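Local coordinates for protein Aln2 (Streptomyces sp. CM020, PDB 6P7L) that probably takes part in the biosynthesis of the polyketide antibiotic alnumycin, as a noncanonical member of the NTF2-like superfamily with a SnoaL-like domain, at residues Q42-Q47 / H101-M106. Sequence-based numbering, arbitrary orientation.
Sequences QFYARQ and HWFDMM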
# COMPACT_ATOMS: atom_id res chain seq x y z
N GLN A 42 1.21 -2.75 12.29
CA GLN A 42 1.82 -1.74 13.16
C GLN A 42 3.29 -2.06 13.38
O GLN A 42 4.12 -1.15 13.46
CB GLN A 42 1.06 -1.65 14.49
CG GLN A 42 -0.39 -1.22 14.30
CD GLN A 42 -0.48 0.08 13.54
OE1 GLN A 42 -0.16 1.15 14.07
NE2 GLN A 42 -0.80 -0.02 12.25
N PHE A 43 3.63 -3.35 13.52
CA PHE A 43 5.03 -3.73 13.62
C PHE A 43 5.83 -3.24 12.42
O PHE A 43 6.89 -2.63 12.56
CB PHE A 43 5.14 -5.25 13.73
CG PHE A 43 6.57 -5.75 13.71
CD1 PHE A 43 7.36 -5.72 14.84
CD2 PHE A 43 7.10 -6.26 12.53
CE1 PHE A 43 8.66 -6.20 14.79
CE2 PHE A 43 8.38 -6.71 12.47
CZ PHE A 43 9.17 -6.68 13.61
N TYR A 44 5.32 -3.48 11.22
CA TYR A 44 6.07 -3.14 10.02
C TYR A 44 6.13 -1.63 9.80
O TYR A 44 7.17 -1.10 9.36
CB TYR A 44 5.43 -3.82 8.82
CG TYR A 44 5.76 -5.27 8.63
CD1 TYR A 44 7.07 -5.73 8.71
CD2 TYR A 44 4.77 -6.20 8.40
CE1 TYR A 44 7.37 -7.06 8.53
CE2 TYR A 44 5.06 -7.50 8.19
CZ TYR A 44 6.34 -7.96 8.26
OH TYR A 44 6.65 -9.28 8.08
N ALA A 45 5.04 -0.91 10.10
CA ALA A 45 5.06 0.53 9.96
C ALA A 45 6.16 1.12 10.84
O ALA A 45 6.97 1.94 10.40
CB ALA A 45 3.68 1.12 10.33
N ARG A 46 6.20 0.68 12.11
CA ARG A 46 7.21 1.20 13.02
C ARG A 46 8.60 0.73 12.62
O ARG A 46 9.58 1.49 12.68
CB ARG A 46 6.87 0.78 14.45
CG ARG A 46 5.53 1.48 14.94
CD ARG A 46 5.21 1.34 16.39
NE ARG A 46 4.39 2.48 16.81
CZ ARG A 46 3.07 2.54 16.72
NH1 ARG A 46 2.39 1.51 16.23
NH2 ARG A 46 2.41 3.61 17.13
N GLN A 47 8.72 -0.52 12.16
CA GLN A 47 10.04 -1.02 11.78
C GLN A 47 10.62 -0.21 10.61
O GLN A 47 11.81 0.13 10.61
CB GLN A 47 9.95 -2.49 11.41
CG GLN A 47 11.31 -3.19 11.24
CD GLN A 47 11.16 -4.59 10.72
OE1 GLN A 47 10.57 -4.80 9.64
NE2 GLN A 47 11.65 -5.57 11.48
N HIS A 101 10.30 2.91 2.28
CA HIS A 101 9.96 1.53 1.96
C HIS A 101 8.44 1.44 1.86
O HIS A 101 7.73 2.00 2.69
CB HIS A 101 10.46 0.55 3.03
CG HIS A 101 11.91 0.20 2.89
ND1 HIS A 101 12.92 1.09 3.16
CD2 HIS A 101 12.51 -0.93 2.46
CE1 HIS A 101 14.08 0.52 2.94
NE2 HIS A 101 13.87 -0.70 2.51
N TRP A 102 7.97 0.76 0.81
CA TRP A 102 6.56 0.53 0.54
C TRP A 102 6.33 -0.98 0.48
O TRP A 102 6.97 -1.67 -0.32
CB TRP A 102 6.18 1.17 -0.81
CG TRP A 102 6.41 2.61 -0.87
CD1 TRP A 102 7.60 3.24 -1.11
CD2 TRP A 102 5.45 3.65 -0.66
NE1 TRP A 102 7.44 4.60 -1.10
CE2 TRP A 102 6.14 4.88 -0.80
CE3 TRP A 102 4.09 3.67 -0.36
CZ2 TRP A 102 5.49 6.10 -0.67
CZ3 TRP A 102 3.47 4.89 -0.21
CH2 TRP A 102 4.17 6.08 -0.36
N PHE A 103 5.42 -1.48 1.31
CA PHE A 103 5.04 -2.89 1.31
C PHE A 103 3.61 -2.98 0.83
O PHE A 103 2.80 -2.07 1.10
CB PHE A 103 5.07 -3.52 2.70
CG PHE A 103 6.41 -3.58 3.35
CD1 PHE A 103 7.58 -3.21 2.69
CD2 PHE A 103 6.50 -4.07 4.64
CE1 PHE A 103 8.79 -3.29 3.35
CE2 PHE A 103 7.69 -4.16 5.29
CZ PHE A 103 8.84 -3.76 4.64
N ASP A 104 3.26 -4.08 0.17
CA ASP A 104 1.89 -4.31 -0.25
C ASP A 104 1.70 -5.79 -0.55
O ASP A 104 2.67 -6.57 -0.60
CB ASP A 104 1.57 -3.44 -1.47
CG ASP A 104 0.10 -3.10 -1.61
OD1 ASP A 104 -0.71 -3.37 -0.69
OD2 ASP A 104 -0.21 -2.54 -2.68
N MET A 105 0.43 -6.16 -0.73
CA MET A 105 0.01 -7.52 -1.10
C MET A 105 0.55 -8.54 -0.09
O MET A 105 1.19 -9.54 -0.46
CB MET A 105 0.48 -7.92 -2.51
CG MET A 105 -0.18 -7.33 -3.74
SD MET A 105 -1.97 -7.20 -3.79
CE MET A 105 -1.77 -5.56 -3.09
N MET A 106 0.29 -8.28 1.19
CA MET A 106 0.89 -9.05 2.27
C MET A 106 -0.02 -10.17 2.76
O MET A 106 -1.14 -9.91 3.21
CB MET A 106 1.24 -8.15 3.45
CG MET A 106 1.92 -8.88 4.55
SD MET A 106 2.22 -7.77 5.95
CE MET A 106 3.37 -6.60 5.19
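In the interior of the NTF2-like fold, where helix 34-52 packs against the curved sheet, Tyr44 of the helix meets Phe103 and Met106 of strand 98-110, outermost of the sheet within this chain. The two rings form a T-shaped pair: Phe103 turns its edge to a face of Tyr44, with the planes at 78° and the centroids 5.6 Å apart. Phe103 CE2 leads the approach, 3.8 Å from Tyr44 CD1, and thus lies nearer the CB end of the tyrosine ring than its hydroxyl.

Met106 comes obliquely to the CD2-CE2 side of the same ring. With CG anti to the backbone N (chi1 -177°) and chi2 also extended, its chain runs straight out to SD before bending at chi3, which brings the methyl CE to 3.5 Å from Tyr44 CD2. SD itself sits 3.6 Å from Tyr44 CE2, in a Met-aromatic contact.

The chain turns a corner at Met105, between the two strand residues that grip the tyrosine. This helix-on-sheet packing is typical of the NTF2-like cone, whose interior commonly forms a pocket. A glycerol, probably from the crystallisation liquor, comes within about 4 Å (nearest atoms) of the Phe103 side chain. At the far end of Tyr44, OH hydrogen-bonds to Asp143 and Thr118 on neighbouring strands, giving the buried hydroxyl two polar partners and fixing where the ring points, while Tyr120 adds a third aromatic ring beside Tyr44 and Phe103.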